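Local coordinates for protein BIFUNCTIONAL PROTEIN Proline utilization A (PutA) (Corynebacterium freiburgense, PDB 5UX5) that probably catalyses both oxidation steps from proline to glutamate, joining an FAD-dependent proline dehydrogenase and an NAD-dependent aldehyde dehydrogenase in one chain, at residues 515-518 with 519-522; 533-536 with 537-541; 564-567 with 568-571; 600-603 with 604-608; 879-882 with 883-886. All coordinates share one frame; numbering follows the deposited sequence.

Overall arrangement
All five contacts are local, each within one continuous stretch, and they follow one another along the aldehyde dehydrogenase part of the chain; none closes a long loop, and none nests in or crosses another. Contact 1 starts helix 517-533, and contact 2 starts the next helix, 535-544, with centres about 26 Å apart. Contact 3 lies in helix 550-574 and touches three of the others: Ile517 and Thr521 of contact 1, Gly603, Phe606 and Ala607 of contact 4, and Val882 and Gln883 of contact 5. Contact 4 is part of helix 599-611, between strands 580-591 and 614-618. Contact 5, in the loop between strands 870-873 and 890-891, joins this helical layer to the sulfate site.

Contact 1 of 5, residues 515-518 with 519-522; sequences LDIA and ERTA
Glu519 and Asp516 form a capping box where helix 517-533 begins. Glu519 N donates to Asp516 OD1 (3.0 Å), reaching it nearly along the C-O direction; in return Asp516 N donates to Glu519 OE1 (3.3 Å), which it meets on the anti side of the carboxylate. Asp516 can turn back to the helix because its CG stands between backbone N and carbonyl carbon (chi1 67°). The two carboxylates come close, OD1 to OE1 3.6 Å, a closeness of like charges that the two N-H bonds probably offset. Leu515 CD2 rests on Glu519 OE1. Arg520 continues the turn with N bonded to Asp516 O, while its chain, bent at chi3, swings the guanidinium back before the helix: NE gives a nearly straight bond to Leu515 O (3.0 Å, 169°), in the guanidinium plane but above the carbonyl plane. Ile517 CG1 covers one face of that group, 3.6 Å from Arg520 NH1. Thr521 N and then Ala522 N take up the regular helix bonds to Ile517 O and Ala518 O. Thr521 OG1 is also hydrogen-bonded to Asn572 near the end of helix 550-574, Arg520 NH2 weakly to Ala610 in helix 599-611, and Leu515 and Ile517 touch loop residues Leu643 and Asn575.

Contact 2 of 5, residues 533-536 with 537-541; sequences NIRQ and DLLGV
Ile534 O accepts from Leu538 N at 2.7 Å, nearly in line with the carbonyl, and so starts the bonding of helix 535-544, with Ile534 as its N-cap. The next two carbonyls are satisfied in the same way: Arg535 O by Leu539 N (2.9 Å) and Gln536 O by Gly540 N (2.9 Å). Within the later segment, Val541 N donates to Asp537 O. Farther along, Thr543 OG1 bonds Leu539 O and His544 ND1 pairs with Gly540 O. The cap residue has an apolar side chain. Ile534 CG1 stands between backbone N and carbonyl carbon (chi1 57°), leaving CG2 beside Asp537 OD2 at 3.6 Å and CG1 looser against Leu538 CG at 4.3 Å. Arg535 and Leu539 run side by side in the same direction, with Leu539 CD1 4.1 Å from Arg535 CG. The buried guanidinium finds its partners elsewhere: NE forms a salt bridge with Glu532, NH1 another with Asp554, and NH2 a hydrogen bond with Ser558. Across the two segments, then, the bonding is entirely backbone to backbone and the side chains add only van der Waals contacts, one of them between a methyl and a carboxylate oxygen; the arginine charge is probably balanced by the two acids from helices 517-533 and 550-574.

Contact 3 of 5, residues 564-567 with 568-571; sequences ARYY and ARCA
Cys570 places its sulfur over a face of the Tyr566 ring one helical turn back, a sulfur-aromatic contact with SG 4.1 Å from the ring centroid and 25° off the normal. The atom is shifted toward the rim and lies nearest CE2 (3.8 Å). The ring reaches it because Tyr566 CG is anti to the backbone N (chi1 -175°), which sends the ring along the helix toward the later residues. Beneath the pair, Cys570 N donates to Tyr566 O at 2.9 Å, in the carbonyl plane. Arg569 arrives from another direction: its NH2 lies 3.9 Å from Tyr566 CE1, obliquely, with guanidinium and ring planes 52° apart. That group is held chiefly from outside the helix, by a hydrogen bond to Gln883 OE1 and a cation-pi contact with Phe467. Tyr567 brings CE1 to the edge of the Tyr566 ring, in its plane, and its hydroxyl is hydrogen-bonded to Gly902 N. On the remaining flank, small Ala568 carries CB 3.2 Å from Ala564 O and faces Leu524 and Gln525 of helix 517-533, while Arg565 forms a salt bridge with Asp529 of that helix. Helix bonds from Ala568, Arg569 and Ala571 complete the backbone. The arrangement is that of a largely buried helix of the aldehyde dehydrogenase fold, packed against helices 517-533 and 599-611, with Tyr566 against the loop 879-886 and Tyr567 against helix 599-611.

Contact 4 of 5, residues 600-603 with 604-608; sequences IPLG and GVFAS
Phe606 turns its ring back along the helix over the preceding turn, where CE2 meets Leu602 CB at 3.9 Å. Leu602 O approaches the ring obliquely, close to its root, 3.3 Å from CG. The rest of the ring is surrounded by other helices: Leu524, Ala527 and Leu531 of helix 517-533, Leu634 of helix 624-636, and Ala564 and Tyr567 of helix 550-574. Phe606 CG lies anti to the carbonyl carbon (chi1 -70°), which tips the ring toward the start of the helix, and the same carbonyl that lies beside the ring accepts Phe606 N at 2.8 Å. A second flat group, the ring of Tyr567, comes in from helix 550-574 against Gly603 and Ala607; its CE2 is 3.4 Å from Gly603 O. With no side chain on Gly603 or Gly604, the backbone itself forms the helix surface at this turn. Helix 599-611 joins the parallel strands 580-591 and 614-618 in a beta-alpha-beta crossover of the Rossmann-type NAD domain, and the side chain of Pro601, near its start, lies about 9 Å from the bound NAD. Leu602 leans on Leu531, Ala560, Ala630 and Leu634, so that three helices converge on it. Val605 sends CG2 to Pro601 O (3.5 Å) while its N bonds that same oxygen. Gly604 N and Ala607 N donate to Ile600 O and Gly603 O. Farther on, Gly604 O receives two bonds, from Ser608 N (3.1 Å) and Ser608 OG (3.0 Å), which reach it from opposite faces of its carbonyl plane.

Contact 5 of 5, residues 879-882 with 883-886; sequences GAIV and QRQP. With SO4 (sulfate ion), chain G.
Gln885 folds back on the loop that precedes it, and its side chain can be traced outward from CB, which touches Ala880 CB at 4.1 Å. A bend at chi2 (96°) then turns the amide toward the backbone. CD passes 3.9 Å from Ile881 N, and OE1 takes a bond from that nitrogen at 2.7 Å, nearly in line with its own carbonyl, with Ala880 CA close by. NE2 is held beyond the loop by Asn967 of strand 965-980. The same two residues are joined a second time, by Gln885 N to Ile881 O (2.8 Å), a nearly straight bond that closes a five-residue alpha-turn; inside it, Arg884 N makes a weak bond to Val882 O. The extended Arg884 chain lies alongside Ile881, whose CG2 sits over one face of the guanidinium and whose CD1 is 3.7 Å from NH1. Arg884 NH2 is bonded to Leu312 O, a bond that links this loop to the proline dehydrogenase part. Ahead of the turn, Gly879 N and Ala880 N donate to sulfate atoms O1 (3.1 Å) and O2 (3.0 Å); Ser726 OG also binds this ion, which probably came from the crystallisation liquor. Paired glycine and alanine amides with a nearby serine hydroxyl are consistent with the site that holds the aldehyde's carboxylate in related glutamate-semialdehyde dehydrogenases, here probably occupied by sulfate in its place.

Contact 1 of 5, residues 515-518 with 519-522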
loop_
_atom_site.group_PDB
_atom_site.type_symbol
_atom_site.label_atom_id
_atom_site.label_comp_id
_atom_site.label_asym_id
_atom_site.label_seq_id
_atom_site.Cartn_x
_atom_site.Cartn_y
_atom_site.Cartn_z
ATOM N N LEU A 515 19.502 -18.421 -25.461
ATOM C CA LEU A 515 19.183 -17.173 -26.141
ATOM C C LEU A 515 20.116 -16.066 -25.665
ATOM O O LEU A 515 20.553 -16.055 -24.506
ATOM C CB LEU A 515 17.736 -16.773 -25.841
ATOM C CG LEU A 515 16.602 -17.737 -26.197
ATOM C CD1 LEU A 515 15.400 -17.397 -25.380
ATOM C CD2 LEU A 515 16.254 -17.598 -27.664
ATOM N N ASP A 516 20.393 -15.102 -26.546
ATOM C CA ASP A 516 21.250 -14.010 -26.100
ATOM C C ASP A 516 20.427 -12.950 -25.352
ATOM O O ASP A 516 19.194 -13.030 -25.252
ATOM C CB ASP A 516 22.061 -13.421 -27.269
ATOM C CG ASP A 516 21.221 -12.698 -28.304
ATOM O OD1 ASP A 516 20.120 -12.206 -27.989
ATOM O OD2 ASP A 516 21.696 -12.592 -29.460
ATOM N N ILE A 517 21.132 -11.958 -24.791
ATOM C CA ILE A 517 20.495 -11.039 -23.854
ATOM C C ILE A 517 19.416 -10.212 -24.544
ATOM O O ILE A 517 18.365 -9.938 -23.953
ATOM C CB ILE A 517 21.536 -10.144 -23.165
ATOM C CG1 ILE A 517 22.577 -11.034 -22.470
ATOM C CG2 ILE A 517 20.841 -9.212 -22.180
ATOM C CD1 ILE A 517 22.812 -10.767 -20.972
ATOM N N ALA A 518 19.645 -9.809 -25.798
ATOM C CA ALA A 518 18.617 -9.065 -26.519
ATOM C C ALA A 518 17.334 -9.876 -26.662
ATOM O O ALA A 518 16.239 -9.342 -26.480
ATOM C CB ALA A 518 19.129 -8.633 -27.889
ATOM N N GLU A 519 17.452 -11.161 -27.020
ATOM C CA GLU A 519 16.276 -12.010 -27.192
ATOM C C GLU A 519 15.533 -12.222 -25.875
ATOM O O GLU A 519 14.304 -12.094 -25.815
ATOM C CB GLU A 519 16.681 -13.349 -27.806
ATOM C CG GLU A 519 16.798 -13.327 -29.335
ATOM C CD GLU A 519 17.636 -14.477 -29.892
ATOM O OE1 GLU A 519 18.349 -15.149 -29.110
ATOM O OE2 GLU A 519 17.566 -14.724 -31.115
ATOM N N ARG A 520 16.260 -12.545 -24.806
ATOM C CA ARG A 520 15.624 -12.691 -23.505
ATOM C C ARG A 520 14.918 -11.409 -23.104
ATOM O O ARG A 520 13.798 -11.438 -22.571
ATOM C CB ARG A 520 16.668 -13.054 -22.446
ATOM C CG ARG A 520 17.439 -14.327 -22.685
ATOM C CD ARG A 520 18.412 -14.433 -21.555
ATOM N NE ARG A 520 19.776 -14.655 -22.010
ATOM C CZ ARG A 520 20.831 -14.274 -21.309
ATOM N NH1 ARG A 520 22.055 -14.500 -21.756
ATOM N NH2 ARG A 520 20.652 -13.644 -20.160
ATOM N N THR A 521 15.589 -10.274 -23.295
ATOM C CA THR A 521 15.032 -8.991 -22.895
ATOM C C THR A 521 13.733 -8.714 -23.635
ATOM O O THR A 521 12.747 -8.283 -23.034
ATOM C CB THR A 521 16.072 -7.899 -23.159
ATOM O OG1 THR A 521 17.071 -7.944 -22.131
ATOM C CG2 THR A 521 15.450 -6.520 -23.175
ATOM N N ALA A 522 13.701 -9.025 -24.930
ATOM C CA ALA A 522 12.508 -8.796 -25.729
ATOM C C ALA A 522 11.376 -9.721 -25.313
ATOM O O ALA A 522 10.205 -9.318 -25.310
ATOM C CB ALA A 522 12.842 -8.967 -27.209
#

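Contact 2 of 5, residues 533-536 with 537-541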
loop_
_atom_site.group_PDB
_atom_site.type_symbol
_atom_site.label_atom_id
_atom_site.label_comp_id
_atom_site.label_asym_id
_atom_site.label_seq_id
_atom_site.Cartn_x
_atom_site.Cartn_y
_atom_site.Cartn_z
ATOM N N ASN A 533 -2.501 -7.756 -20.453
ATOM C CA ASN A 533 -3.689 -8.025 -21.263
ATOM C C ASN A 533 -4.624 -9.039 -20.609
ATOM O O ASN A 533 -5.832 -9.017 -20.866
ATOM C CB ASN A 533 -3.283 -8.531 -22.647
ATOM C CG ASN A 533 -2.486 -7.521 -23.424
ATOM O OD1 ASN A 533 -2.582 -6.318 -23.188
ATOM N ND2 ASN A 533 -1.648 -8.006 -24.328
ATOM N N ILE A 534 -4.092 -9.975 -19.838
ATOM C CA ILE A 534 -4.916 -10.947 -19.139
ATOM C C ILE A 534 -5.023 -10.632 -17.642
ATOM O O ILE A 534 -5.342 -11.522 -16.849
ATOM C CB ILE A 534 -4.435 -12.385 -19.380
ATOM C CG1 ILE A 534 -2.978 -12.551 -18.966
ATOM C CG2 ILE A 534 -4.650 -12.810 -20.796
ATOM C CD1 ILE A 534 -2.548 -13.975 -19.019
ATOM N N ARG A 535 -4.803 -9.367 -17.244
ATOM C CA ARG A 535 -4.963 -9.017 -15.836
ATOM C C ARG A 535 -6.320 -9.468 -15.319
ATOM O O ARG A 535 -6.430 -9.979 -14.200
ATOM C CB ARG A 535 -4.801 -7.505 -15.609
ATOM C CG ARG A 535 -5.118 -7.129 -14.158
ATOM C CD ARG A 535 -4.952 -5.654 -13.813
ATOM N NE ARG A 535 -3.605 -5.154 -14.074
ATOM C CZ ARG A 535 -2.672 -4.989 -13.142
ATOM N NH1 ARG A 535 -2.930 -5.301 -11.878
ATOM N NH2 ARG A 535 -1.475 -4.521 -13.481
ATOM N N GLN A 536 -7.365 -9.338 -16.143
ATOM C CA GLN A 536 -8.677 -9.720 -15.651
ATOM C C GLN A 536 -8.874 -11.220 -15.632
ATOM O O GLN A 536 -9.546 -11.735 -14.732
ATOM C CB GLN A 536 -9.765 -9.024 -16.460
ATOM C CG GLN A 536 -10.128 -7.713 -15.822
ATOM C CD GLN A 536 -10.252 -6.593 -16.807
ATOM O OE1 GLN A 536 -11.195 -6.536 -17.620
ATOM N NE2 GLN A 536 -9.282 -5.678 -16.753
ATOM N N ASP A 537 -8.295 -11.940 -16.589
ATOM C CA ASP A 537 -8.277 -13.392 -16.478
ATOM C C ASP A 537 -7.506 -13.832 -15.228
ATOM O O ASP A 537 -7.917 -14.772 -14.534
ATOM C CB ASP A 537 -7.678 -14.012 -17.741
ATOM C CG ASP A 537 -8.520 -13.764 -18.964
ATOM O OD1 ASP A 537 -9.563 -14.433 -19.092
ATOM O OD2 ASP A 537 -8.138 -12.914 -19.804
ATOM N N LEU A 538 -6.367 -13.183 -14.932
ATOM C CA LEU A 538 -5.633 -13.579 -13.740
ATOM C C LEU A 538 -6.466 -13.305 -12.501
ATOM O O LEU A 538 -6.535 -14.142 -11.603
ATOM C CB LEU A 538 -4.265 -12.881 -13.653
ATOM C CG LEU A 538 -3.226 -13.248 -14.730
ATOM C CD1 LEU A 538 -1.981 -12.388 -14.620
ATOM C CD2 LEU A 538 -2.867 -14.697 -14.703
ATOM N N LEU A 539 -7.124 -12.145 -12.444
ATOM C CA LEU A 539 -7.982 -11.834 -11.300
ATOM C C LEU A 539 -9.087 -12.879 -11.143
ATOM O O LEU A 539 -9.380 -13.333 -10.028
ATOM C CB LEU A 539 -8.556 -10.424 -11.448
ATOM C CG LEU A 539 -7.495 -9.320 -11.328
ATOM C CD1 LEU A 539 -8.078 -7.927 -11.474
ATOM C CD2 LEU A 539 -6.733 -9.449 -10.015
ATOM N N GLY A 540 -9.702 -13.274 -12.256
ATOM C CA GLY A 540 -10.718 -14.307 -12.206
ATOM C C GLY A 540 -10.244 -15.580 -11.536
ATOM O O GLY A 540 -10.931 -16.129 -10.677
ATOM N N VAL A 541 -9.074 -16.089 -11.940
ATOM C CA VAL A 541 -8.634 -17.362 -11.360
ATOM C C VAL A 541 -8.097 -17.172 -9.943
ATOM O O VAL A 541 -8.239 -18.064 -9.096
ATOM C CB VAL A 541 -7.604 -18.085 -12.243
ATOM C CG1 VAL A 541 -6.239 -17.383 -12.198
ATOM C CG2 VAL A 541 -7.515 -19.563 -11.827
#

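Contact 3 of 5, residues 564-567 with 568-571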
loop_
_atom_site.group_PDB
_atom_site.type_symbol
_atom_site.label_atom_id
_atom_site.label_comp_id
_atom_site.label_asym_id
_atom_site.label_seq_id
_atom_site.Cartn_x
_atom_site.Cartn_y
_atom_site.Cartn_z
ATOM N N ALA A 564 9.001 -9.067 -14.608
ATOM C CA ALA A 564 9.473 -9.237 -15.978
ATOM C C ALA A 564 10.282 -8.029 -16.438
ATOM O O ALA A 564 11.360 -8.182 -17.017
ATOM C CB ALA A 564 8.300 -9.489 -16.920
ATOM N N ARG A 565 9.790 -6.818 -16.178
ATOM C CA ARG A 565 10.503 -5.623 -16.632
ATOM C C ARG A 565 11.773 -5.381 -15.822
ATOM O O ARG A 565 12.832 -5.094 -16.393
ATOM C CB ARG A 565 9.586 -4.401 -16.557
ATOM C CG ARG A 565 8.462 -4.451 -17.565
ATOM C CD ARG A 565 7.985 -3.060 -17.975
ATOM N NE ARG A 565 6.530 -3.076 -18.091
ATOM C CZ ARG A 565 5.862 -3.527 -19.144
ATOM N NH1 ARG A 565 4.536 -3.533 -19.107
ATOM N NH2 ARG A 565 6.520 -3.956 -20.229
ATOM N N TYR A 566 11.699 -5.537 -14.503
ATOM C CA TYR A 566 12.869 -5.322 -13.661
ATOM C C TYR A 566 13.982 -6.314 -13.996
ATOM O O TYR A 566 15.135 -5.918 -14.187
ATOM C CB TYR A 566 12.487 -5.432 -12.192
ATOM C CG TYR A 566 13.622 -5.094 -11.267
ATOM C CD1 TYR A 566 14.072 -3.802 -11.183
ATOM C CD2 TYR A 566 14.242 -6.058 -10.467
ATOM C CE1 TYR A 566 15.102 -3.446 -10.348
ATOM C CE2 TYR A 566 15.301 -5.700 -9.595
ATOM C CZ TYR A 566 15.723 -4.390 -9.552
ATOM O OH TYR A 566 16.747 -3.955 -8.736
ATOM N N TYR A 567 13.662 -7.615 -14.059
ATOM C CA TYR A 567 14.716 -8.595 -14.314
ATOM C C TYR A 567 15.230 -8.489 -15.737
ATOM O O TYR A 567 16.380 -8.857 -15.999
ATOM C CB TYR A 567 14.259 -10.028 -14.006
ATOM C CG TYR A 567 13.963 -10.293 -12.522
ATOM C CD1 TYR A 567 14.682 -9.655 -11.514
ATOM C CD2 TYR A 567 12.950 -11.168 -12.137
ATOM C CE1 TYR A 567 14.395 -9.888 -10.163
ATOM C CE2 TYR A 567 12.668 -11.412 -10.783
ATOM C CZ TYR A 567 13.396 -10.766 -9.800
ATOM O OH TYR A 567 13.115 -10.993 -8.457
ATOM N N ALA A 568 14.411 -7.976 -16.661
ATOM C CA ALA A 568 14.922 -7.644 -17.993
ATOM C C ALA A 568 16.032 -6.594 -17.917
ATOM O O ALA A 568 17.106 -6.769 -18.504
ATOM C CB ALA A 568 13.791 -7.166 -18.891
ATOM N N ARG A 569 15.790 -5.493 -17.197
ATOM C CA ARG A 569 16.831 -4.489 -17.001
ATOM C C ARG A 569 18.048 -5.092 -16.319
ATOM O O ARG A 569 19.183 -4.791 -16.699
ATOM C CB ARG A 569 16.310 -3.305 -16.175
ATOM C CG ARG A 569 15.873 -2.072 -16.964
ATOM C CD ARG A 569 15.282 -0.997 -16.014
ATOM N NE ARG A 569 15.877 -1.054 -14.666
ATOM C CZ ARG A 569 15.636 -0.196 -13.667
ATOM N NH1 ARG A 569 14.798 0.833 -13.824
ATOM N NH2 ARG A 569 16.252 -0.377 -12.499
ATOM N N CYS A 570 17.836 -5.953 -15.317
ATOM C CA CYS A 570 18.965 -6.559 -14.609
ATOM C C CYS A 570 19.807 -7.409 -15.541
ATOM O O CYS A 570 21.033 -7.465 -15.410
ATOM C CB CYS A 570 18.479 -7.413 -13.450
ATOM S SG CYS A 570 18.011 -6.480 -12.071
ATOM N N ALA A 571 19.157 -8.111 -16.461
ATOM C CA ALA A 571 19.887 -8.978 -17.363
ATOM C C ALA A 571 20.877 -8.171 -18.192
ATOM O O ALA A 571 22.033 -8.581 -18.383
ATOM C CB ALA A 571 18.903 -9.739 -18.248
#

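Contact 4 of 5, residues 600-603 with 604-608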
loop_
_atom_site.group_PDB
_atom_site.type_symbol
_atom_site.label_atom_id
_atom_site.label_comp_id
_atom_site.label_asym_id
_atom_site.label_seq_id
_atom_site.Cartn_x
_atom_site.Cartn_y
_atom_site.Cartn_z
ATOM N N ILE A 600 4.831 -14.933 -7.466
ATOM C CA ILE A 600 5.995 -15.685 -7.025
ATOM C C ILE A 600 6.384 -16.752 -8.042
ATOM O O ILE A 600 7.553 -16.783 -8.439
ATOM C CB ILE A 600 5.790 -16.259 -5.621
ATOM C CG1 ILE A 600 5.892 -15.088 -4.622
ATOM C CG2 ILE A 600 6.802 -17.388 -5.368
ATOM C CD1 ILE A 600 5.639 -15.441 -3.184
ATOM N N PRO A 601 5.477 -17.586 -8.558
ATOM C CA PRO A 601 5.922 -18.503 -9.629
ATOM C C PRO A 601 6.511 -17.750 -10.804
ATOM O O PRO A 601 7.605 -18.086 -11.267
ATOM C CB PRO A 601 4.645 -19.288 -9.996
ATOM C CG PRO A 601 3.529 -18.588 -9.335
ATOM C CD PRO A 601 4.044 -17.766 -8.221
ATOM N N LEU A 602 5.838 -16.704 -11.281
ATOM C CA LEU A 602 6.367 -16.001 -12.443
ATOM C C LEU A 602 7.671 -15.278 -12.120
ATOM O O LEU A 602 8.532 -15.136 -12.995
ATOM C CB LEU A 602 5.337 -15.020 -13.006
ATOM C CG LEU A 602 4.202 -15.645 -13.815
ATOM C CD1 LEU A 602 3.281 -14.558 -14.386
ATOM C CD2 LEU A 602 4.760 -16.510 -14.919
ATOM N N GLY A 603 7.843 -14.811 -10.887
ATOM C CA GLY A 603 9.039 -14.050 -10.586
ATOM C C GLY A 603 10.276 -14.899 -10.710
ATOM O O GLY A 603 11.279 -14.467 -11.266
ATOM N N GLY A 604 10.201 -16.136 -10.232
ATOM C CA GLY A 604 11.319 -17.054 -10.380
ATOM C C GLY A 604 11.572 -17.475 -11.811
ATOM O O GLY A 604 12.721 -17.645 -12.216
ATOM N N VAL A 605 10.503 -17.697 -12.579
ATOM C CA VAL A 605 10.653 -17.993 -13.998
ATOM C C VAL A 605 11.308 -16.813 -14.728
ATOM O O VAL A 605 12.275 -16.987 -15.482
ATOM C CB VAL A 605 9.288 -18.400 -14.596
ATOM C CG1 VAL A 605 9.297 -18.453 -16.119
ATOM C CG2 VAL A 605 8.913 -19.774 -14.065
ATOM N N PHE A 606 10.819 -15.592 -14.499
ATOM C CA PHE A 606 11.431 -14.443 -15.163
ATOM C C PHE A 606 12.903 -14.262 -14.760
ATOM O O PHE A 606 13.749 -13.914 -15.599
ATOM C CB PHE A 606 10.616 -13.188 -14.883
ATOM C CG PHE A 606 9.267 -13.174 -15.568
ATOM C CD1 PHE A 606 9.086 -13.803 -16.790
ATOM C CD2 PHE A 606 8.178 -12.566 -14.973
ATOM C CE1 PHE A 606 7.846 -13.808 -17.418
ATOM C CE2 PHE A 606 6.932 -12.580 -15.589
ATOM C CZ PHE A 606 6.765 -13.194 -16.809
ATOM N N ALA A 607 13.237 -14.517 -13.486
ATOM C CA ALA A 607 14.616 -14.343 -13.037
ATOM C C ALA A 607 15.553 -15.345 -13.706
ATOM O O ALA A 607 16.677 -14.992 -14.099
ATOM C CB ALA A 607 14.695 -14.467 -11.514
ATOM N N SER A 608 15.093 -16.590 -13.860
ATOM C CA SER A 608 15.875 -17.613 -14.541
ATOM C C SER A 608 16.099 -17.244 -15.998
ATOM O O SER A 608 17.220 -17.367 -16.515
ATOM C CB SER A 608 15.161 -18.966 -14.455
ATOM O OG SER A 608 14.972 -19.389 -13.118
#

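Contact 5 of 5, residues 879-882 with 883-886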
loop_
_atom_site.group_PDB
_atom_site.type_symbol
_atom_site.label_atom_id
_atom_site.label_comp_id
_atom_site.label_asym_id
_atom_site.label_seq_id
_atom_site.Cartn_x
_atom_site.Cartn_y
_atom_site.Cartn_z
ATOM N N GLY A 879 3.031 -5.702 1.220
ATOM C CA GLY A 879 2.869 -4.988 -0.039
ATOM C C GLY A 879 4.130 -4.535 -0.719
ATOM O O GLY A 879 4.119 -3.485 -1.369
ATOM N N ALA A 880 5.218 -5.296 -0.589
ATOM C CA ALA A 880 6.504 -4.871 -1.116
ATOM C C ALA A 880 6.417 -4.740 -2.609
ATOM O O ALA A 880 5.877 -5.619 -3.285
ATOM C CB ALA A 880 7.594 -5.868 -0.760
ATOM N N ILE A 881 6.893 -3.615 -3.122
ATOM C CA ILE A 881 6.823 -3.326 -4.543
ATOM C C ILE A 881 8.222 -3.439 -5.137
ATOM O O ILE A 881 9.185 -2.867 -4.608
ATOM C CB ILE A 881 6.175 -1.957 -4.793
ATOM C CG1 ILE A 881 4.646 -2.093 -4.573
ATOM C CG2 ILE A 881 6.454 -1.518 -6.191
ATOM C CD1 ILE A 881 3.954 -0.853 -4.191
ATOM N N VAL A 882 8.319 -4.173 -6.247
ATOM C CA VAL A 882 9.556 -4.434 -6.968
ATOM C C VAL A 882 10.396 -3.172 -7.040
ATOM O O VAL A 882 9.886 -2.082 -7.296
ATOM C CB VAL A 882 9.272 -4.950 -8.384
ATOM C CG1 VAL A 882 10.550 -4.940 -9.188
ATOM C CG2 VAL A 882 8.688 -6.332 -8.335
ATOM N N GLN A 883 11.672 -3.310 -6.716
ATOM C CA GLN A 883 12.666 -2.249 -6.755
ATOM C C GLN A 883 12.461 -1.172 -5.697
ATOM O O GLN A 883 13.443 -0.621 -5.194
ATOM C CB GLN A 883 12.733 -1.634 -8.142
ATOM C CG GLN A 883 13.907 -0.735 -8.260
ATOM C CD GLN A 883 13.828 0.145 -9.479
ATOM O OE1 GLN A 883 14.807 0.269 -10.221
ATOM N NE2 GLN A 883 12.660 0.758 -9.703
ATOM N N ARG A 884 11.208 -0.848 -5.352
ATOM C CA ARG A 884 10.963 0.057 -4.229
ATOM C C ARG A 884 11.388 -0.587 -2.923
ATOM O O ARG A 884 12.096 0.023 -2.121
ATOM C CB ARG A 884 9.492 0.442 -4.148
ATOM C CG ARG A 884 9.014 1.503 -5.093
ATOM C CD ARG A 884 7.651 1.990 -4.641
ATOM N NE ARG A 884 6.863 2.585 -5.712
ATOM C CZ ARG A 884 5.575 2.896 -5.583
ATOM N NH1 ARG A 884 4.956 2.660 -4.446
ATOM N NH2 ARG A 884 4.904 3.425 -6.589
ATOM N N GLN A 885 10.880 -1.791 -2.657
ATOM C CA GLN A 885 11.220 -2.584 -1.470
ATOM C C GLN A 885 11.589 -3.970 -1.974
ATOM O O GLN A 885 10.731 -4.859 -2.073
ATOM C CB GLN A 885 10.064 -2.643 -0.469
ATOM C CG GLN A 885 9.561 -1.278 -0.020
ATOM C CD GLN A 885 8.363 -0.824 -0.837
ATOM O OE1 GLN A 885 7.664 -1.656 -1.435
ATOM N NE2 GLN A 885 8.139 0.498 -0.899
ATOM N N PRO A 886 12.837 -4.164 -2.388
ATOM C CA PRO A 886 13.312 -5.519 -2.683
ATOM C C PRO A 886 13.059 -6.425 -1.487
ATOM O O PRO A 886 13.252 -6.028 -0.336
ATOM C CB PRO A 886 14.801 -5.313 -2.934
ATOM C CG PRO A 886 14.909 -3.867 -3.331
ATOM C CD PRO A 886 13.879 -3.146 -2.589
HETATM S S SO4 G . 4.770 -9.008 0.424
HETATM O O1 SO4 G . 3.400 -8.555 0.166
HETATM O O2 SO4 G . 5.450 -7.863 1.030
HETATM O O3 SO4 G . 5.432 -9.493 -0.806
HETATM O O4 SO4 G . 4.725 -10.130 1.349
#